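Local coordinates for protein putative peptidase (Parabacteroides merdae, PDB 4L8K) that is a putative serine peptidase of family S41, probably cleaving peptide bonds in protein or peptide substrates that remain unidentified, at residues Lys29-Tyr40 / Ile56-Asp66. Numbering follows the deposited sequence.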
ATOM      1  N   LYS A  29      -5.020 -12.538  14.337  1.00 37.08           N
ATOM      2  CA  LYS A  29      -6.354 -12.981  13.912  1.00 36.54           C
ATOM      3  C   LYS A  29      -7.150 -13.614  15.064  1.00 43.53           C
ATOM      4  O   LYS A  29      -6.586 -14.355  15.868  1.00 44.30           O
ATOM      5  CB  LYS A  29      -6.248 -13.979  12.734  1.00 37.63           C
ATOM      6  CG  LYS A  29      -5.401 -13.490  11.543  1.00 36.31           C
ATOM      7  CD  LYS A  29      -5.883 -12.139  10.980  1.00 35.60           C
ATOM      8  CE  LYS A  29      -5.036 -11.619   9.858  1.00 32.28           C
ATOM      9  NZ  LYS A  29      -5.762 -10.595   9.066  1.00 32.24           N
ATOM     10  N   ASP A  30      -8.463 -13.333  15.122  1.00 40.77           N
ATOM     11  CA  ASP A  30      -9.371 -13.843  16.142  1.00 42.85           C
ATOM     12  C   ASP A  30      -9.615 -15.350  16.028  1.00 48.13           C
ATOM     13  O   ASP A  30     -10.077 -15.941  16.999  1.00 50.36           O
ATOM     14  CB  ASP A  30     -10.730 -13.096  16.151  1.00 45.54           C
ATOM     15  CG  ASP A  30     -11.353 -12.723  14.815  1.00 59.39           C
ATOM     16  OD1 ASP A  30     -11.621 -13.644  14.003  1.00 64.17           O
ATOM     17  OD2 ASP A  30     -11.692 -11.531  14.633  1.00 59.86           O
ATOM     18  N   VAL A  31      -9.346 -15.968  14.865  1.00 43.56           N
ATOM     19  CA  VAL A  31      -9.544 -17.411  14.694  1.00 43.14           C
ATOM     20  C   VAL A  31      -8.278 -18.189  15.051  1.00 46.42           C
ATOM     21  O   VAL A  31      -7.169 -17.643  15.023  1.00 45.47           O
ATOM     22  CB  VAL A  31     -10.057 -17.843  13.284  1.00 45.53           C
ATOM     23  CG1 VAL A  31     -11.481 -17.363  13.027  1.00 44.76           C
ATOM     24  CG2 VAL A  31      -9.110 -17.416  12.162  1.00 44.29           C
ATOM     25  N   ASP A  32      -8.475 -19.479  15.369  1.00 43.05           N
ATOM     26  CA  ASP A  32      -7.464 -20.499  15.614  1.00 44.37           C
ATOM     27  C   ASP A  32      -7.489 -21.403  14.379  1.00 47.20           C
ATOM     28  O   ASP A  32      -8.551 -21.939  14.033  1.00 48.20           O
ATOM     29  CB  ASP A  32      -7.765 -21.266  16.922  1.00 48.71           C
ATOM     30  CG  ASP A  32      -6.763 -22.338  17.367  1.00 70.88           C
ATOM     31  OD1 ASP A  32      -5.965 -22.812  16.521  1.00 73.19           O
ATOM     32  OD2 ASP A  32      -6.822 -22.753  18.549  1.00 80.31           O
ATOM     33  N   TRP A  33      -6.333 -21.548  13.702  1.00 40.42           N
ATOM     34  CA  TRP A  33      -6.209 -22.314  12.466  1.00 37.99           C
ATOM     35  C   TRP A  33      -6.461 -23.819  12.665  1.00 45.10           C
ATOM     36  O   TRP A  33      -6.876 -24.481  11.714  1.00 45.84           O
ATOM     37  CB  TRP A  33      -4.856 -22.054  11.785  1.00 34.51           C
ATOM     38  CG  TRP A  33      -4.848 -22.371  10.314  1.00 33.15           C
ATOM     39  CD1 TRP A  33      -3.994 -23.216   9.666  1.00 36.00           C
ATOM     40  CD2 TRP A  33      -5.715 -21.822   9.303  1.00 31.40           C
ATOM     41  NE1 TRP A  33      -4.273 -23.238   8.319  1.00 33.97           N
ATOM     42  CE2 TRP A  33      -5.330 -22.394   8.066  1.00 34.31           C
ATOM     43  CE3 TRP A  33      -6.758 -20.870   9.316  1.00 31.71           C
ATOM     44  CZ2 TRP A  33      -5.991 -22.095   6.864  1.00 32.00           C
ATOM     45  CZ3 TRP A  33      -7.381 -20.540   8.120  1.00 32.36           C
ATOM     46  CH2 TRP A  33      -7.002 -21.152   6.912  1.00 32.62           C
ATOM     47  N   ASP A  34      -6.285 -24.341  13.894  1.00 42.51           N
ATOM     48  CA  ASP A  34      -6.581 -25.741  14.220  1.00 43.30           C
ATOM     49  C   ASP A  34      -8.092 -25.979  14.281  1.00 44.13           C
ATOM     50  O   ASP A  34      -8.548 -27.040  13.856  1.00 44.08           O
ATOM     51  CB  ASP A  34      -5.926 -26.150  15.555  1.00 47.04           C
ATOM     52  CG  ASP A  34      -4.434 -26.441  15.494  1.00 55.88           C
ATOM     53  OD1 ASP A  34      -3.936 -26.789  14.398  1.00 55.40           O
ATOM     54  OD2 ASP A  34      -3.773 -26.375  16.558  1.00 63.97           O
ATOM     55  N   ASP A  35      -8.868 -24.994  14.800  1.00 39.18           N
ATOM     56  CA  ASP A  35     -10.336 -25.072  14.874  1.00 39.46           C
ATOM     57  C   ASP A  35     -10.937 -24.891  13.480  1.00 40.72           C
ATOM     58  O   ASP A  35     -12.016 -25.421  13.213  1.00 39.37           O
ATOM     59  CB  ASP A  35     -10.941 -24.030  15.844  1.00 42.03           C
ATOM     60  CG  ASP A  35     -10.390 -24.021  17.269  1.00 60.45           C
ATOM     61  OD1 ASP A  35      -9.862 -25.074  17.719  1.00 63.32           O
ATOM     62  OD2 ASP A  35     -10.519 -22.971  17.949  1.00 67.18           O
ATOM     63  N   VAL A  36     -10.231 -24.133  12.602  1.00 36.62           N
ATOM     64  CA  VAL A  36     -10.597 -23.922  11.197  1.00 34.86           C
ATOM     65  C   VAL A  36     -10.444 -25.286  10.490  1.00 39.88           C
ATOM     66  O   VAL A  36     -11.317 -25.676   9.697  1.00 39.66           O
ATOM     67  CB  VAL A  36      -9.766 -22.774  10.526  1.00 36.15           C
ATOM     68  CG1 VAL A  36      -9.841 -22.839   9.004  1.00 34.34           C
ATOM     69  CG2 VAL A  36     -10.224 -21.399  11.018  1.00 34.88           C
ATOM     70  N   TYR A  37      -9.364 -26.039  10.829  1.00 36.53           N
ATOM     71  CA  TYR A  37      -9.181 -27.375  10.264  1.00 37.12           C
ATOM     72  C   TYR A  37     -10.353 -28.292  10.667  1.00 41.91           C
ATOM     73  O   TYR A  37     -10.927 -28.934   9.800  1.00 40.92           O
ATOM     74  CB  TYR A  37      -7.840 -28.024  10.677  1.00 38.94           C
ATOM     75  CG  TYR A  37      -7.681 -29.412  10.097  1.00 41.49           C
ATOM     76  CD1 TYR A  37      -7.146 -29.598   8.826  1.00 42.80           C
ATOM     77  CD2 TYR A  37      -8.158 -30.534  10.777  1.00 44.69           C
ATOM     78  CE1 TYR A  37      -7.061 -30.870   8.254  1.00 42.94           C
ATOM     79  CE2 TYR A  37      -8.095 -31.810  10.210  1.00 46.44           C
ATOM     80  CZ  TYR A  37      -7.527 -31.974   8.956  1.00 54.03           C
ATOM     81  OH  TYR A  37      -7.444 -33.237   8.418  1.00 56.98           O
ATOM     82  N   ASP A  38     -10.679 -28.358  11.971  1.00 40.57           N
ATOM     83  CA  ASP A  38     -11.738 -29.228  12.511  1.00 42.05           C
ATOM     84  C   ASP A  38     -13.090 -28.949  11.867  1.00 46.37           C
ATOM     85  O   ASP A  38     -13.797 -29.893  11.519  1.00 47.14           O
ATOM     86  CB  ASP A  38     -11.846 -29.102  14.040  1.00 44.47           C
ATOM     87  CG  ASP A  38     -10.601 -29.530  14.788  1.00 55.16           C
ATOM     88  OD1 ASP A  38      -9.838 -30.360  14.246  1.00 55.01           O
ATOM     89  OD2 ASP A  38     -10.392 -29.037  15.919  1.00 64.21           O
ATOM     90  N   ARG A  39     -13.431 -27.661  11.677  1.00 41.33           N
ATOM     91  CA  ARG A  39     -14.708 -27.268  11.078  1.00 40.11           C
ATOM     92  C   ARG A  39     -14.783 -27.635   9.585  1.00 40.85           C
ATOM     93  O   ARG A  39     -15.733 -28.292   9.162  1.00 39.90           O
ATOM     94  CB  ARG A  39     -14.953 -25.770  11.265  1.00 40.05           C
ATOM     95  CG  ARG A  39     -15.436 -25.446  12.672  1.00 55.00           C
ATOM     96  CD  ARG A  39     -15.883 -24.009  12.834  1.00 65.65           C
ATOM     97  NE  ARG A  39     -14.758 -23.073  12.812  1.00 63.88           N
ATOM     98  CZ  ARG A  39     -14.617 -22.082  11.938  1.00 71.49           C
ATOM     99  NH1 ARG A  39     -15.534 -21.873  11.001  1.00 53.85           N
ATOM    100  NH2 ARG A  39     -13.568 -21.282  12.005  1.00 62.57           N
ATOM    101  N   TYR A  40     -13.771 -27.230   8.801  1.00 35.61           N
ATOM    102  CA  TYR A  40     -13.748 -27.462   7.353  1.00 34.83           C
ATOM    103  C   TYR A  40     -13.501 -28.927   6.991  1.00 41.57           C
ATOM    104  O   TYR A  40     -13.908 -29.357   5.909  1.00 42.48           O
ATOM    105  CB  TYR A  40     -12.741 -26.524   6.669  1.00 34.05           C
ATOM    106  CG  TYR A  40     -13.288 -25.114   6.592  1.00 33.68           C
ATOM    107  CD1 TYR A  40     -13.201 -24.243   7.683  1.00 35.78           C
ATOM    108  CD2 TYR A  40     -13.963 -24.671   5.458  1.00 32.92           C
ATOM    109  CE1 TYR A  40     -13.741 -22.955   7.632  1.00 34.33           C
ATOM    110  CE2 TYR A  40     -14.530 -23.400   5.409  1.00 32.80           C
ATOM    111  CZ  TYR A  40     -14.394 -22.538   6.489  1.00 35.55           C
ATOM    112  OH  TYR A  40     -14.918 -21.275   6.430  1.00 34.79           O
ATOM    113  N   ILE A  56     -15.956 -23.358  -0.735  1.00 24.78           N
ATOM    114  CA  ILE A  56     -15.653 -23.732   0.643  1.00 24.98           C
ATOM    115  C   ILE A  56     -14.192 -23.360   1.010  1.00 27.77           C
ATOM    116  O   ILE A  56     -13.960 -22.834   2.108  1.00 26.55           O
ATOM    117  CB  ILE A  56     -16.002 -25.229   0.885  1.00 29.74           C
ATOM    118  CG1 ILE A  56     -17.540 -25.425   1.071  1.00 31.83           C
ATOM    119  CG2 ILE A  56     -15.209 -25.875   2.016  1.00 29.79           C
ATOM    120  CD1 ILE A  56     -18.223 -24.655   2.236  1.00 42.06           C
ATOM    121  N   LEU A  57     -13.231 -23.605   0.100  1.00 22.38           N
ATOM    122  CA  LEU A  57     -11.841 -23.276   0.374  1.00 21.73           C
ATOM    123  C   LEU A  57     -11.615 -21.765   0.415  1.00 25.12           C
ATOM    124  O   LEU A  57     -10.812 -21.281   1.225  1.00 24.99           O
ATOM    125  CB  LEU A  57     -10.896 -23.977  -0.621  1.00 21.64           C
ATOM    126  CG  LEU A  57     -10.780 -25.523  -0.518  1.00 25.10           C
ATOM    127  CD1 LEU A  57      -9.588 -26.040  -1.357  1.00 25.17           C
ATOM    128  CD2 LEU A  57     -10.688 -25.996   0.940  1.00 25.55           C
ATOM    129  N   GLY A  58     -12.390 -21.035  -0.379  1.00 21.69           N
ATOM    130  CA  GLY A  58     -12.351 -19.576  -0.386  1.00 20.30           C
ATOM    131  C   GLY A  58     -12.854 -19.020   0.935  1.00 23.56           C
ATOM    132  O   GLY A  58     -12.258 -18.087   1.484  1.00 21.02           O
ATOM    133  N   LYS A  59     -13.937 -19.628   1.473  1.00 21.34           N
ATOM    134  CA  LYS A  59     -14.523 -19.264   2.773  1.00 22.26           C
ATOM    135  C   LYS A  59     -13.547 -19.555   3.899  1.00 26.77           C
ATOM    136  O   LYS A  59     -13.463 -18.779   4.859  1.00 28.26           O
ATOM    137  CB  LYS A  59     -15.835 -20.014   3.020  1.00 25.60           C
ATOM    138  CG  LYS A  59     -17.035 -19.308   2.444  1.00 34.07           C
ATOM    139  CD  LYS A  59     -18.220 -20.258   2.222  1.00 40.11           C
ATOM    140  CE  LYS A  59     -19.310 -19.599   1.387  1.00 44.35           C
ATOM    141  NZ  LYS A  59     -20.006 -18.487   2.112  1.00 59.14           N
HETATM  142  N   MSE A  60     -12.785 -20.660   3.762  1.00 21.27           N
HETATM  143  CA  MSE A  60     -11.739 -21.059   4.712  1.00 19.67           C
HETATM  144  C   MSE A  60     -10.645 -20.011   4.761  1.00 24.38           C
HETATM  145  O   MSE A  60     -10.219 -19.651   5.855  1.00 23.19           O
HETATM  146  CB  MSE A  60     -11.147 -22.417   4.355  1.00 20.66           C
HETATM  147  CG  MSE A  60     -10.327 -22.996   5.482  1.00 25.21           C
HETATM  148 SE   MSE A  60      -9.536 -24.724   5.106  0.75 29.57          SE
HETATM  149  CE  MSE A  60      -8.093 -24.162   3.987  1.00 24.75           C
ATOM    150  N   LEU A  61     -10.203 -19.496   3.585  1.00 23.09           N
ATOM    151  CA  LEU A  61      -9.174 -18.450   3.566  1.00 22.96           C
ATOM    152  C   LEU A  61      -9.728 -17.148   4.129  1.00 26.00           C
ATOM    153  O   LEU A  61      -9.016 -16.463   4.848  1.00 25.77           O
ATOM    154  CB  LEU A  61      -8.578 -18.217   2.168  1.00 21.60           C
ATOM    155  CG  LEU A  61      -7.890 -19.416   1.491  1.00 25.60           C
ATOM    156  CD1 LEU A  61      -7.292 -18.982   0.172  1.00 23.78           C
ATOM    157  CD2 LEU A  61      -6.776 -20.023   2.369  1.00 23.98           C
ATOM    158  N   ALA A  62     -11.018 -16.861   3.892  1.00 22.95           N
ATOM    159  CA  ALA A  62     -11.650 -15.637   4.399  1.00 22.56           C
ATOM    160  C   ALA A  62     -11.759 -15.636   5.949  1.00 26.97           C
ATOM    161  O   ALA A  62     -12.018 -14.594   6.537  1.00 27.18           O
ATOM    162  CB  ALA A  62     -13.006 -15.432   3.755  1.00 21.84           C
ATOM    163  N   GLU A  63     -11.497 -16.777   6.602  1.00 25.25           N
ATOM    164  CA  GLU A  63     -11.481 -16.874   8.074  1.00 26.02           C
ATOM    165  C   GLU A  63     -10.408 -15.960   8.691  1.00 29.70           C
ATOM    166  O   GLU A  63     -10.598 -15.476   9.803  1.00 30.21           O
ATOM    167  CB  GLU A  63     -11.260 -18.322   8.544  1.00 28.42           C
ATOM    168  CG  GLU A  63     -12.412 -19.268   8.203  1.00 30.02           C
ATOM    169  CD  GLU A  63     -13.615 -19.265   9.131  1.00 39.78           C
ATOM    170  OE1 GLU A  63     -13.479 -18.846  10.307  1.00 41.88           O
ATOM    171  OE2 GLU A  63     -14.682 -19.753   8.696  1.00 35.23           O
ATOM    172  N   VAL A  64      -9.299 -15.710   7.968  1.00 26.44           N
ATOM    173  CA  VAL A  64      -8.234 -14.829   8.457  1.00 25.47           C
ATOM    174  C   VAL A  64      -8.517 -13.358   8.077  1.00 28.77           C
ATOM    175  O   VAL A  64      -7.702 -12.512   8.399  1.00 28.38           O
ATOM    176  CB  VAL A  64      -6.782 -15.253   8.073  1.00 28.49           C
ATOM    177  CG1 VAL A  64      -6.439 -16.621   8.655  1.00 29.26           C
ATOM    178  CG2 VAL A  64      -6.533 -15.203   6.563  1.00 26.78           C
ATOM    179  N   LYS A  65      -9.658 -13.050   7.409  1.00 25.98           N
ATOM    180  CA  LYS A  65     -10.086 -11.679   7.066  1.00 24.71           C
ATOM    181  C   LYS A  65      -8.930 -10.827   6.540  1.00 28.51           C
ATOM    182  O   LYS A  65      -8.616  -9.766   7.096  1.00 27.69           O
ATOM    183  CB  LYS A  65     -10.723 -11.012   8.304  1.00 27.19           C
ATOM    184  CG  LYS A  65     -11.966 -11.749   8.788  1.00 31.64           C
ATOM    185  CD  LYS A  65     -12.448 -11.154  10.092  1.00 38.47           C
ATOM    186  CE  LYS A  65     -13.613 -11.900  10.701  1.00 51.25           C
ATOM    187  NZ  LYS A  65     -14.822 -11.871   9.833  1.00 66.92           N
ATOM    188  N   ASP A  66      -8.291 -11.318   5.459  1.00 24.57           N
ATOM    189  CA  ASP A  66      -7.106 -10.711   4.886  1.00 22.52           C
ATOM    190  C   ASP A  66      -7.320 -10.332   3.405  1.00 25.43           C
ATOM    191  O   ASP A  66      -7.490 -11.212   2.545  1.00 23.56           O
ATOM    192  CB  ASP A  66      -5.934 -11.698   5.053  1.00 24.06           C
ATOM    193  CG  ASP A  66      -4.605 -11.207   4.545  1.00 30.07           C
ATOM    194  OD1 ASP A  66      -4.537 -10.048   4.079  1.00 29.67           O
ATOM    195  OD2 ASP A  66      -3.632 -11.972   4.618  1.00 33.42           O
TER
HETATM  196  O   HOH W   1      -9.782 -13.671  11.889  1.00 33.82           O
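Glu63 bends at its second torsion (chi2 -82°), which turns its carboxylate toward Arg39 and Tyr40, while Met60, a selenomethionine with CG anti to the backbone N, crosses the Tyr40 ring obliquely. These side chains join an antiparallel helix pair in the N-terminal helical region, which matches the Tricorn protease C1 family; the axes of 33-40 and 56-61 pass 11.3 Å apart at 160°. Arg39 grips the carboxylate end-on, NH2 to Glu63 OE1 at 3.0 Å and NH1 to Glu63 OE2 at 3.2 Å. Both oxygens lie near the guanidinium plane, yet the donors reach them from above the carboxylate, the two planes standing 61° apart. Tyr40 OH donates to the anti lone pair of Glu63 OE2 at 2.7 Å, so this oxygen takes two bonds and the carboxylate is held against rotation. A glutamine here would probably leave the Arg39 guanidinium without its opposite charge and weaken its two-nitrogen grip. Beneath this polar cluster, Met60 CB sits over the Tyr40 face, 3.8 Å from the ring centroid, a CH-pi contact; Met60 SE approaches the same ring obliquely, a Met-aromatic contact. Met60 CG packs on Val36 CG1 at 3.6 Å, and that methyl in turn lies over one face of the Trp33 indole, toward its rim, while the indole edge points at Met60 O. The indole also stacks with Trp16 and touches Met19, both of helix 8-22, which ties the pair to a third helix. At the loop end, a water donates to both Asp30 OD1 and Glu63 O, bridging a side chain of one loop to the main chain of the other segment. Farther along, Lys29 NZ meets Val64 O at 2.8 Å, nearly in line with the carbonyl bond.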